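Local coordinates for Slr0280 protein (Synechocystis sp., PDB 5H3K), which is of unknown function but carries a phosphodiester glycosidase (NAGPA-family) domain, which suggests hydrolysis of a sugar phosphodiester, at residues G369-R383 with F492-L504. Sequence-based numbering, arbitrary orientation.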
loop_
_atom_site.group_PDB
_atom_site.type_symbol
_atom_site.label_atom_id
_atom_site.label_comp_id
_atom_site.label_asym_id
_atom_site.label_seq_id
_atom_site.Cartn_x
_atom_site.Cartn_y
_atom_site.Cartn_z
ATOM N N GLY A 369 5.518 -4.525 17.987
ATOM C CA GLY A 369 6.604 -4.339 17.041
ATOM C C GLY A 369 6.460 -3.051 16.249
ATOM O O GLY A 369 5.346 -2.668 15.867
ATOM N N ALA A 370 7.585 -2.380 16.013
ATOM C CA ALA A 370 7.608 -1.104 15.307
ATOM C C ALA A 370 8.930 -0.913 14.589
ATOM O O ALA A 370 9.962 -1.465 14.995
ATOM C CB ALA A 370 7.351 0.068 16.286
ATOM N N ILE A 371 8.886 -0.114 13.529
ATOM C CA ILE A 371 10.077 0.339 12.811
ATOM C C ILE A 371 10.165 1.861 12.904
ATOM O O ILE A 371 9.144 2.544 12.891
ATOM C CB ILE A 371 10.050 -0.128 11.322
ATOM C CG1 ILE A 371 11.384 0.165 10.625
ATOM C CG2 ILE A 371 8.876 0.499 10.548
ATOM C CD1 ILE A 371 11.394 -0.230 9.133
ATOM N N ALA A 372 11.374 2.405 13.016
ATOM C CA ALA A 372 11.542 3.854 12.973
ATOM C C ALA A 372 12.724 4.173 12.084
ATOM O O ALA A 372 13.603 3.330 11.902
ATOM C CB ALA A 372 11.751 4.425 14.383
ATOM N N TRP A 373 12.752 5.378 11.525
ATOM C CA TRP A 373 13.790 5.729 10.567
ATOM C C TRP A 373 13.994 7.223 10.450
ATOM O O TRP A 373 13.159 8.008 10.902
ATOM C CB TRP A 373 13.453 5.157 9.174
ATOM C CG TRP A 373 12.262 5.794 8.521
ATOM C CD1 TRP A 373 12.265 6.872 7.687
ATOM C CD2 TRP A 373 10.895 5.372 8.623
ATOM N NE1 TRP A 373 10.989 7.163 7.281
ATOM C CE2 TRP A 373 10.128 6.253 7.834
ATOM C CE3 TRP A 373 10.245 4.338 9.314
ATOM C CZ2 TRP A 373 8.743 6.135 7.708
ATOM C CZ3 TRP A 373 8.862 4.223 9.194
ATOM C CH2 TRP A 373 8.128 5.112 8.394
ATOM N N ASN A 374 15.107 7.620 9.836
ATOM C CA ASN A 374 15.327 9.032 9.530
ATOM C C ASN A 374 15.578 9.214 8.032
ATOM O O ASN A 374 15.572 8.235 7.268
ATOM C CB ASN A 374 16.462 9.633 10.384
ATOM C CG ASN A 374 17.821 8.939 10.159
ATOM O OD1 ASN A 374 18.094 8.401 9.081
ATOM N ND2 ASN A 374 18.680 8.962 11.186
ATOM N N ASP A 375 15.805 10.451 7.611
ATOM C CA ASP A 375 15.984 10.732 6.184
ATOM C C ASP A 375 17.420 10.540 5.710
ATOM O O ASP A 375 17.771 10.901 4.583
ATOM C CB ASP A 375 15.494 12.132 5.843
ATOM C CG ASP A 375 14.001 12.224 5.843
ATOM O OD1 ASP A 375 13.339 11.164 5.999
ATOM O OD2 ASP A 375 13.482 13.348 5.695
ATOM N N GLN A 376 18.241 9.965 6.576
ATOM C CA GLN A 376 19.596 9.597 6.210
ATOM C C GLN A 376 19.692 8.084 5.992
ATOM O O GLN A 376 20.766 7.533 5.742
ATOM C CB GLN A 376 20.564 10.144 7.257
ATOM C CG GLN A 376 20.403 11.676 7.379
ATOM C CD GLN A 376 20.879 12.247 8.696
ATOM O OE1 GLN A 376 22.074 12.238 9.002
ATOM N NE2 GLN A 376 19.938 12.758 9.490
ATOM N N GLY A 377 18.542 7.419 6.046
ATOM C CA GLY A 377 18.466 6.013 5.692
ATOM C C GLY A 377 18.725 5.054 6.833
ATOM O O GLY A 377 18.795 3.844 6.632
ATOM N N GLN A 378 18.869 5.587 8.040
ATOM C CA GLN A 378 19.062 4.746 9.212
ATOM C C GLN A 378 17.723 4.258 9.752
ATOM O O GLN A 378 16.740 5.001 9.741
ATOM C CB GLN A 378 19.797 5.523 10.300
ATOM C CG GLN A 378 21.224 5.912 9.901
ATOM C CD GLN A 378 21.843 6.869 10.886
ATOM O OE1 GLN A 378 21.257 7.903 11.215
ATOM N NE2 GLN A 378 23.027 6.525 11.384
ATOM N N THR A 379 17.703 3.015 10.230
ATOM C CA THR A 379 16.484 2.402 10.784
ATOM C C THR A 379 16.728 1.767 12.147
ATOM O O THR A 379 17.865 1.491 12.524
ATOM C CB THR A 379 15.908 1.299 9.862
ATOM O OG1 THR A 379 16.861 0.232 9.739
ATOM C CG2 THR A 379 15.578 1.844 8.481
ATOM N N THR A 380 15.646 1.530 12.880
ATOM C CA THR A 380 15.691 0.704 14.082
ATOM C C THR A 380 14.377 -0.059 14.189
ATOM O O THR A 380 13.351 0.409 13.689
ATOM C CB THR A 380 15.947 1.524 15.381
ATOM O OG1 THR A 380 16.425 0.649 16.406
ATOM C CG2 THR A 380 14.664 2.217 15.887
ATOM N N PHE A 381 14.427 -1.236 14.812
ATOM C CA PHE A 381 13.251 -2.085 15.007
ATOM C C PHE A 381 13.190 -2.430 16.485
ATOM O O PHE A 381 14.230 -2.534 17.152
ATOM C CB PHE A 381 13.376 -3.399 14.217
ATOM C CG PHE A 381 13.239 -3.256 12.709
ATOM C CD1 PHE A 381 14.243 -2.660 11.948
ATOM C CD2 PHE A 381 12.144 -3.805 12.048
ATOM C CE1 PHE A 381 14.133 -2.563 10.550
ATOM C CE2 PHE A 381 12.028 -3.725 10.658
ATOM C CZ PHE A 381 13.030 -3.098 9.907
ATOM N N GLY A 382 11.988 -2.640 17.010
ATOM C CA GLY A 382 11.872 -3.055 18.396
ATOM C C GLY A 382 10.425 -3.101 18.799
ATOM O O GLY A 382 9.553 -2.905 17.965
ATOM N N ARG A 383 10.170 -3.362 20.074
ATOM C CA ARG A 383 8.806 -3.353 20.582
ATOM C C ARG A 383 8.622 -2.051 21.342
ATOM O O ARG A 383 9.264 -1.816 22.368
ATOM C CB ARG A 383 8.560 -4.578 21.454
ATOM C CG ARG A 383 8.759 -5.866 20.652
ATOM C CD ARG A 383 8.281 -7.093 21.409
ATOM N NE ARG A 383 8.405 -8.313 20.600
ATOM C CZ ARG A 383 9.514 -9.047 20.499
ATOM N NH1 ARG A 383 10.620 -8.695 21.144
ATOM N NH2 ARG A 383 9.518 -10.138 19.746
ATOM N N PHE A 492 14.625 4.487 20.029
ATOM C CA PHE A 492 13.531 5.037 19.233
ATOM C C PHE A 492 13.480 6.555 19.323
ATOM O O PHE A 492 12.997 7.220 18.405
ATOM C CB PHE A 492 12.186 4.429 19.635
ATOM C CG PHE A 492 11.856 3.158 18.897
ATOM C CD1 PHE A 492 11.217 3.204 17.666
ATOM C CD2 PHE A 492 12.180 1.921 19.438
ATOM C CE1 PHE A 492 10.903 2.028 16.973
ATOM C CE2 PHE A 492 11.873 0.739 18.762
ATOM C CZ PHE A 492 11.240 0.794 17.526
ATOM N N ASN A 493 13.988 7.117 20.418
ATOM C CA ASN A 493 13.965 8.572 20.579
ATOM C C ASN A 493 14.800 9.337 19.546
ATOM O O ASN A 493 14.625 10.548 19.350
ATOM C CB ASN A 493 14.373 8.949 21.997
ATOM C CG ASN A 493 13.412 8.413 23.018
ATOM O OD1 ASN A 493 12.274 8.883 23.119
ATOM N ND2 ASN A 493 13.843 7.403 23.764
ATOM N N ALA A 494 15.698 8.628 18.876
ATOM C CA ALA A 494 16.535 9.253 17.858
ATOM C C ALA A 494 15.814 9.443 16.532
ATOM O O ALA A 494 16.274 10.216 15.685
ATOM C CB ALA A 494 17.807 8.431 17.650
ATOM N N PHE A 495 14.693 8.747 16.326
ATOM C CA PHE A 495 14.107 8.700 14.981
ATOM C C PHE A 495 12.810 9.496 14.865
ATOM O O PHE A 495 11.885 9.294 15.648
ATOM C CB PHE A 495 13.887 7.246 14.539
ATOM C CG PHE A 495 15.159 6.438 14.479
ATOM C CD1 PHE A 495 15.930 6.424 13.327
ATOM C CD2 PHE A 495 15.605 5.724 15.591
ATOM C CE1 PHE A 495 17.130 5.678 13.270
ATOM C CE2 PHE A 495 16.797 4.986 15.547
ATOM C CZ PHE A 495 17.552 4.958 14.383
ATOM N N PRO A 496 12.749 10.404 13.882
ATOM C CA PRO A 496 11.612 11.317 13.744
ATOM C C PRO A 496 10.435 10.708 13.003
ATOM O O PRO A 496 9.383 11.343 13.006
ATOM C CB PRO A 496 12.192 12.460 12.909
ATOM C CG PRO A 496 13.209 11.770 12.019
ATOM C CD PRO A 496 13.831 10.712 12.926
ATOM N N ASN A 497 10.610 9.542 12.370
ATOM C CA ASN A 497 9.529 8.870 11.651
ATOM C C ASN A 497 9.391 7.439 12.126
ATOM O O ASN A 497 10.378 6.777 12.432
ATOM C CB ASN A 497 9.797 8.837 10.139
ATOM C CG ASN A 497 10.241 10.172 9.595
ATOM O OD1 ASN A 497 9.499 11.151 9.651
ATOM N ND2 ASN A 497 11.455 10.216 9.035
ATOM N N GLY A 498 8.163 6.943 12.197
ATOM C CA GLY A 498 7.994 5.548 12.545
ATOM C C GLY A 498 6.610 4.983 12.342
ATOM O O GLY A 498 5.636 5.711 12.134
ATOM N N MET A 499 6.530 3.662 12.425
ATOM C CA MET A 499 5.291 2.943 12.206
ATOM C C MET A 499 5.253 1.712 13.099
ATOM O O MET A 499 6.163 0.864 13.049
ATOM C CB MET A 499 5.189 2.518 10.734
ATOM C CG MET A 499 4.013 1.590 10.410
ATOM S SD MET A 499 2.409 2.352 10.667
ATOM C CE MET A 499 2.462 3.734 9.531
ATOM N N GLY A 500 4.191 1.589 13.891
ATOM C CA GLY A 500 3.946 0.377 14.650
ATOM C C GLY A 500 2.984 -0.568 13.929
ATOM O O GLY A 500 2.116 -0.149 13.145
ATOM N N ALA A 501 3.156 -1.861 14.170
ATOM C CA ALA A 501 2.202 -2.858 13.710
ATOM C C ALA A 501 2.389 -4.092 14.538
ATOM O O ALA A 501 1.992 -4.128 15.710
ATOM C CB ALA A 501 2.343 -3.160 12.208
ATOM N N GLY A 502 3.001 -5.107 13.938
ATOM C CA GLY A 502 3.362 -6.290 14.688
ATOM C C GLY A 502 2.699 -7.568 14.205
ATOM O O GLY A 502 1.741 -7.546 13.428
ATOM N N PRO A 503 3.211 -8.715 14.667
ATOM C CA PRO A 503 4.345 -8.768 15.600
ATOM C C PRO A 503 5.690 -8.564 14.929
ATOM O O PRO A 503 5.818 -8.676 13.702
ATOM C CB PRO A 503 4.244 -10.168 16.227
ATOM C CG PRO A 503 3.351 -10.958 15.305
ATOM C CD PRO A 503 2.502 -10.001 14.530
ATOM N N LEU A 504 6.693 -8.240 15.733
ATOM C CA LEU A 504 8.067 -8.244 15.252
ATOM C C LEU A 504 8.418 -9.694 14.904
ATOM O O LEU A 504 8.185 -10.596 15.712
ATOM C CB LEU A 504 8.998 -7.709 16.339
ATOM C CG LEU A 504 10.450 -7.479 15.945
ATOM C CD1 LEU A 504 10.532 -6.388 14.886
ATOM C CD2 LEU A 504 11.243 -7.083 17.196
HETATM O O HOH W 1 17.804 10.733 13.415
HETATM O O HOH W 2 7.145 -10.747 18.151
#
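Trp373 and Asn497 face each other as an antiparallel hydrogen-bonded pair, Trp373 N donating to Asn497 O at 2.9 Å while the return bond from Asn497 N to Trp373 O is weak. Strands 369-373 and 497-500 run antiparallel, and Ile371 and Met499 exchange two backbone bonds in the same ladder. From its CB, Trp373 sends CG between the backbone N and the carbonyl carbon (chi1 68°), which brings the indole back across strand 497-500. CD1 lies 3.7 Å from ND2 of Asn497, whose OD1 accepts from Gln357 N. NE1 donates to Leu309 O; NE1, CE2 and CZ2 lie under Asn497 CB, a CH-pi contact 3.7 Å from the five-membered ring centroid, 21° off the normal. CE3 comes near Asn497 O, and CZ3 meets Gly498 CA at 3.7 Å. With an alanine in place of Trp373, Asn497 CB would probably lose its aromatic surface and Leu309 O this donor. On the side of Ala370 and Ala372 the contacts are mainly carbon to carbon: Phe492 CD1 and Phe495 CB each approach Ala372 CB to 3.5 Å, and Thr380 CG2 sits over the centre of the Phe492 ring, 10° off its normal. The chemistry thus implies a hairpin, 369-383, extended by strand 497-500 through main-chain bonds, with phenylalanines covering one side and the indole against Asn497 CB and the Gly498 backbone on the other.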